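Local coordinates for GlcNAc Inducible Gene 2, GIG2 (Candida albicans, PDB 6AKZ), which binds an iron(III) ion and is probably an oxygenase of the DUF1479 family, though its substrate is not established, at residues 32-44 with 298-310. Numbering follows the deposited sequence.
Sequences VKQVTASWKRLLV and GNIDDYEIDLITP
Trp39 meets Tyr303 in a T-shaped stack: the pyrrole edge of the indole points into the phenol ring, with the planes at 68° and Trp39 NE1 3.2 Å above the plane of the Tyr303 ring, over its centre. Placing CG anti to the backbone N (chi1 173°) brings the indole edge over Tyr303, and Phe291 stacks on the indole as well. Tyr303 is fixed at its far end, where OH hydrogen-bonds Asp294. Leu43 arrives from the opposite direction to Tyr303, bringing CD1 to 3.4 Å from Tyr303 CE2, and its CG lies over the rim of one indole face, so that the leucine touches both members of the stack.

Next along the helix, the extended chain of Lys40 slides past Ile300 of the 3-10 segment 300-302, with Lys40 CG 3.8 Å from Ile300 CG2. Its ammonium then takes two acceptors on one residue. Lys40 NZ lies 3.1 Å from Asp301 O, approaching from above the carbonyl plane, and forms a salt bridge with Asp301 OD1 at 3.3 Å, steeply above the carboxylate (71°).

Toward the start of the helix the contact becomes mainly aliphatic. The two methyls of Val32 diverge: CG1 packs on Ile305 CG2 at 3.7 Å, whereas CG2 meets Leu307 CD1 tip to tip at a tight 3.5 Å.

Away from the iron site, this is a helix-on-loop interface: the connection between helix 278-287 and strand 322-323 lies along the N-terminal half of helix 32-56 in a Gig2-like protein of the cupin clan.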
loop_
_atom_site.group_PDB
_atom_site.type_symbol
_atom_site.label_atom_id
_atom_site.label_comp_id
_atom_site.label_asym_id
_atom_site.label_seq_id
_atom_site.Cartn_x
_atom_site.Cartn_y
_atom_site.Cartn_z
ATOM N N VAL A 32 -3.478 -26.735 14.995
ATOM C CA VAL A 32 -3.990 -27.199 13.734
ATOM C C VAL A 32 -5.497 -27.394 13.746
ATOM O O VAL A 32 -6.156 -27.064 12.749
ATOM C CB VAL A 32 -3.267 -28.492 13.263
ATOM C CG1 VAL A 32 -4.060 -29.237 12.206
ATOM C CG2 VAL A 32 -1.867 -28.146 12.753
ATOM N N LYS A 33 -6.041 -27.892 14.855
ATOM C CA LYS A 33 -7.475 -28.139 14.939
ATOM C C LYS A 33 -8.246 -26.839 14.939
ATOM O O LYS A 33 -9.184 -26.699 14.211
ATOM C CB LYS A 33 -7.853 -28.957 16.178
ATOM C CG LYS A 33 -7.531 -30.437 16.042
ATOM C CD LYS A 33 -8.271 -31.267 17.093
ATOM C CE LYS A 33 -7.472 -32.489 17.555
ATOM N NZ LYS A 33 -7.102 -33.364 16.400
ATOM N N GLN A 34 -7.858 -25.938 15.835
ATOM C CA GLN A 34 -8.342 -24.550 15.915
ATOM C C GLN A 34 -8.249 -23.740 14.604
ATOM O O GLN A 34 -9.172 -22.975 14.309
ATOM C CB GLN A 34 -7.527 -23.810 16.969
ATOM C CG GLN A 34 -8.020 -24.001 18.401
ATOM C CD GLN A 34 -7.011 -23.482 19.430
ATOM O OE1 GLN A 34 -5.850 -23.185 19.115
ATOM N NE2 GLN A 34 -7.467 -23.345 20.664
ATOM N N VAL A 35 -7.133 -23.849 13.902
ATOM C CA VAL A 35 -6.969 -23.193 12.608
ATOM C C VAL A 35 -7.999 -23.739 11.578
ATOM O O VAL A 35 -8.720 -22.972 10.939
ATOM C CB VAL A 35 -5.560 -23.324 12.033
ATOM C CG1 VAL A 35 -5.562 -22.715 10.642
ATOM C CG2 VAL A 35 -4.536 -22.607 12.953
ATOM N N THR A 36 -8.047 -25.071 11.438
ATOM C CA THR A 36 -9.090 -25.707 10.662
ATOM C C THR A 36 -10.502 -25.252 11.028
ATOM O O THR A 36 -11.245 -24.925 10.121
ATOM C CB THR A 36 -8.963 -27.235 10.802
ATOM O OG1 THR A 36 -7.633 -27.597 10.422
ATOM C CG2 THR A 36 -9.991 -27.939 9.887
ATOM N N ALA A 37 -10.883 -25.200 12.299
ATOM C CA ALA A 37 -12.206 -24.716 12.624
ATOM C C ALA A 37 -12.393 -23.284 12.161
ATOM O O ALA A 37 -13.471 -22.947 11.653
ATOM C CB ALA A 37 -12.506 -24.805 14.086
ATOM N N SER A 38 -11.319 -22.498 12.301
ATOM C CA SER A 38 -11.367 -21.052 12.004
ATOM C C SER A 38 -11.569 -20.816 10.483
ATOM O O SER A 38 -12.224 -19.837 10.101
ATOM C CB SER A 38 -10.100 -20.349 12.517
ATOM O OG SER A 38 -8.991 -20.501 11.637
ATOM N N TRP A 39 -10.948 -21.661 9.665
ATOM C CA TRP A 39 -11.088 -21.654 8.215
ATOM C C TRP A 39 -12.504 -21.935 7.765
ATOM O O TRP A 39 -13.034 -21.292 6.853
ATOM C CB TRP A 39 -10.162 -22.676 7.570
ATOM C CG TRP A 39 -10.385 -22.829 6.034
ATOM C CD1 TRP A 39 -11.139 -23.788 5.387
ATOM C CD2 TRP A 39 -9.859 -21.977 4.987
ATOM N NE1 TRP A 39 -11.072 -23.604 4.014
ATOM C CE2 TRP A 39 -10.317 -22.485 3.749
ATOM C CE3 TRP A 39 -9.076 -20.814 4.980
ATOM C CZ2 TRP A 39 -9.982 -21.895 2.527
ATOM C CZ3 TRP A 39 -8.717 -20.270 3.745
ATOM C CH2 TRP A 39 -9.174 -20.787 2.550
ATOM N N LYS A 40 -13.155 -22.884 8.446
ATOM C CA LYS A 40 -14.559 -23.132 8.196
ATOM C C LYS A 40 -15.493 -21.958 8.589
ATOM O O LYS A 40 -16.365 -21.586 7.813
ATOM C CB LYS A 40 -14.914 -24.412 8.925
ATOM C CG LYS A 40 -14.248 -25.583 8.237
ATOM C CD LYS A 40 -14.453 -26.851 9.034
ATOM C CE LYS A 40 -13.633 -27.941 8.392
ATOM N NZ LYS A 40 -13.826 -29.139 9.279
ATOM N N ARG A 41 -15.317 -21.401 9.766
ATOM C CA ARG A 41 -16.020 -20.155 10.182
ATOM C C ARG A 41 -15.790 -19.004 9.132
ATOM O O ARG A 41 -16.708 -18.245 8.817
ATOM C CB ARG A 41 -15.544 -19.620 11.508
ATOM C CG ARG A 41 -15.696 -20.558 12.702
ATOM C CD ARG A 41 -15.662 -19.775 14.025
ATOM N NE ARG A 41 -14.372 -19.095 14.223
ATOM C CZ ARG A 41 -13.299 -19.632 14.774
ATOM N NH1 ARG A 41 -13.318 -20.910 15.209
ATOM N NH2 ARG A 41 -12.198 -18.900 14.896
ATOM N N LEU A 42 -14.563 -18.884 8.675
ATOM C CA LEU A 42 -14.175 -17.842 7.741
ATOM C C LEU A 42 -14.981 -17.906 6.418
ATOM O O LEU A 42 -15.536 -16.899 5.973
ATOM C CB LEU A 42 -12.688 -17.891 7.445
ATOM C CG LEU A 42 -12.195 -16.922 6.365
ATOM C CD1 LEU A 42 -12.400 -15.463 6.847
ATOM C CD2 LEU A 42 -10.761 -17.167 6.056
ATOM N N LEU A 43 -15.029 -19.091 5.822
ATOM C CA LEU A 43 -15.757 -19.286 4.617
ATOM C C LEU A 43 -17.229 -18.998 4.738
ATOM O O LEU A 43 -17.799 -18.382 3.821
ATOM C CB LEU A 43 -15.512 -20.692 4.065
ATOM C CG LEU A 43 -14.138 -21.064 3.549
ATOM C CD1 LEU A 43 -14.213 -22.438 2.899
ATOM C CD2 LEU A 43 -13.495 -20.076 2.570
ATOM N N VAL A 44 -17.815 -19.303 5.889
ATOM C CA VAL A 44 -19.205 -19.046 6.109
ATOM C C VAL A 44 -19.402 -17.516 6.110
ATOM O O VAL A 44 -20.218 -17.034 5.376
ATOM C CB VAL A 44 -19.697 -19.688 7.419
ATOM C CG1 VAL A 44 -21.083 -19.164 7.796
ATOM C CG2 VAL A 44 -19.653 -21.222 7.285
ATOM N N GLY A 298 -18.257 -29.786 -2.023
ATOM C CA GLY A 298 -18.757 -28.420 -1.815
ATOM C C GLY A 298 -19.156 -28.188 -0.375
ATOM O O GLY A 298 -19.756 -27.179 -0.046
ATOM N N ASN A 299 -18.820 -29.118 0.500
ATOM C CA ASN A 299 -19.146 -29.007 1.889
ATOM C C ASN A 299 -17.930 -28.400 2.629
ATOM O O ASN A 299 -16.865 -28.973 2.645
ATOM C CB ASN A 299 -19.461 -30.391 2.414
ATOM C CG ASN A 299 -20.044 -30.384 3.805
ATOM O OD1 ASN A 299 -19.930 -29.415 4.551
ATOM N ND2 ASN A 299 -20.662 -31.508 4.179
ATOM N N ILE A 300 -18.131 -27.236 3.226
ATOM C CA ILE A 300 -17.080 -26.531 3.978
ATOM C C ILE A 300 -16.519 -27.438 5.077
ATOM O O ILE A 300 -15.316 -27.427 5.365
ATOM C CB ILE A 300 -17.675 -25.201 4.515
ATOM C CG1 ILE A 300 -17.810 -24.222 3.352
ATOM C CG2 ILE A 300 -16.838 -24.556 5.629
ATOM C CD1 ILE A 300 -18.793 -23.067 3.596
ATOM N N ASP A 301 -17.353 -28.289 5.660
ATOM C CA ASP A 301 -16.855 -29.162 6.708
ATOM C C ASP A 301 -15.859 -30.245 6.220
ATOM O O ASP A 301 -15.170 -30.843 7.039
ATOM C CB ASP A 301 -17.991 -29.733 7.534
ATOM C CG ASP A 301 -17.491 -30.364 8.811
ATOM O OD1 ASP A 301 -17.053 -29.619 9.735
ATOM O OD2 ASP A 301 -17.490 -31.624 8.874
ATOM N N ASP A 302 -15.664 -30.394 4.910
ATOM C CA ASP A 302 -14.696 -31.342 4.367
ATOM C C ASP A 302 -13.305 -30.793 4.028
ATOM O O ASP A 302 -12.461 -31.555 3.566
ATOM C CB ASP A 302 -15.252 -31.973 3.064
ATOM C CG ASP A 302 -16.464 -32.899 3.297
ATOM O OD1 ASP A 302 -16.668 -33.409 4.411
ATOM O OD2 ASP A 302 -17.237 -33.090 2.344
ATOM N N TYR A 303 -13.039 -29.486 4.183
ATOM C CA TYR A 303 -11.634 -28.990 4.110
ATOM C C TYR A 303 -10.747 -29.654 5.160
ATOM O O TYR A 303 -11.170 -29.837 6.281
ATOM C CB TYR A 303 -11.557 -27.445 4.350
ATOM C CG TYR A 303 -11.919 -26.659 3.136
ATOM C CD1 TYR A 303 -10.970 -26.343 2.195
ATOM C CD2 TYR A 303 -13.227 -26.268 2.925
ATOM C CE1 TYR A 303 -11.316 -25.633 1.060
ATOM C CE2 TYR A 303 -13.599 -25.551 1.808
ATOM C CZ TYR A 303 -12.666 -25.209 0.904
ATOM O OH TYR A 303 -13.085 -24.518 -0.223
ATOM N N GLU A 304 -9.506 -29.922 4.793
ATOM C CA GLU A 304 -8.490 -30.403 5.726
ATOM C C GLU A 304 -7.183 -29.721 5.432
ATOM O O GLU A 304 -6.809 -29.537 4.301
ATOM C CB GLU A 304 -8.286 -31.925 5.571
ATOM C CG GLU A 304 -9.503 -32.699 6.053
ATOM C CD GLU A 304 -9.346 -34.198 5.889
ATOM O OE1 GLU A 304 -9.488 -34.655 4.743
ATOM O OE2 GLU A 304 -9.070 -34.892 6.898
ATOM N N ILE A 305 -6.441 -29.443 6.482
ATOM C CA ILE A 305 -5.219 -28.672 6.392
ATOM C C ILE A 305 -4.156 -29.393 5.629
ATOM O O ILE A 305 -4.093 -30.628 5.681
ATOM C CB ILE A 305 -4.738 -28.264 7.805
ATOM C CG1 ILE A 305 -3.724 -27.131 7.699
ATOM C CG2 ILE A 305 -4.144 -29.461 8.541
ATOM C CD1 ILE A 305 -3.579 -26.356 8.985
ATOM N N ASP A 306 -3.375 -28.652 4.866
ATOM C CA ASP A 306 -2.228 -29.139 4.145
ATOM C C ASP A 306 -0.981 -28.469 4.751
ATOM O O ASP A 306 -0.659 -27.307 4.416
ATOM C CB ASP A 306 -2.277 -28.778 2.644
ATOM C CG ASP A 306 -0.909 -28.965 1.939
ATOM O OD1 ASP A 306 -0.163 -29.882 2.344
ATOM O OD2 ASP A 306 -0.542 -28.191 1.016
ATOM N N LEU A 307 -0.251 -29.221 5.586
ATOM C CA LEU A 307 0.958 -28.708 6.181
ATOM C C LEU A 307 2.209 -29.178 5.508
ATOM O O LEU A 307 3.294 -28.878 5.985
ATOM C CB LEU A 307 0.968 -29.037 7.658
ATOM C CG LEU A 307 -0.072 -28.229 8.448
ATOM C CD1 LEU A 307 -0.349 -28.943 9.746
ATOM C CD2 LEU A 307 0.318 -26.786 8.771
ATOM N N ILE A 308 2.077 -29.818 4.346
ATOM C CA ILE A 308 3.206 -30.502 3.722
ATOM C C ILE A 308 3.627 -29.922 2.383
ATOM O O ILE A 308 4.799 -29.615 2.240
ATOM C CB ILE A 308 2.952 -32.041 3.539
ATOM C CG1 ILE A 308 2.426 -32.695 4.832
ATOM C CG2 ILE A 308 4.217 -32.731 3.058
ATOM C CD1 ILE A 308 3.263 -32.465 6.083
ATOM N N THR A 309 2.737 -29.775 1.394
ATOM C CA THR A 309 3.238 -29.365 0.037
ATOM C C THR A 309 3.758 -27.929 0.111
ATOM O O THR A 309 3.109 -27.121 0.758
ATOM C CB THR A 309 2.141 -29.338 -1.050
ATOM O OG1 THR A 309 1.342 -28.147 -0.878
ATOM C CG2 THR A 309 1.245 -30.604 -0.988
ATOM N N PRO A 310 4.829 -27.592 -0.613
ATOM C CA PRO A 310 5.324 -26.223 -0.648
ATOM C C PRO A 310 4.507 -25.347 -1.628
ATOM O O PRO A 310 5.067 -24.681 -2.476
ATOM C CB PRO A 310 6.747 -26.418 -1.150
ATOM C CG PRO A 310 6.586 -27.497 -2.162
ATOM C CD PRO A 310 5.600 -28.448 -1.545
#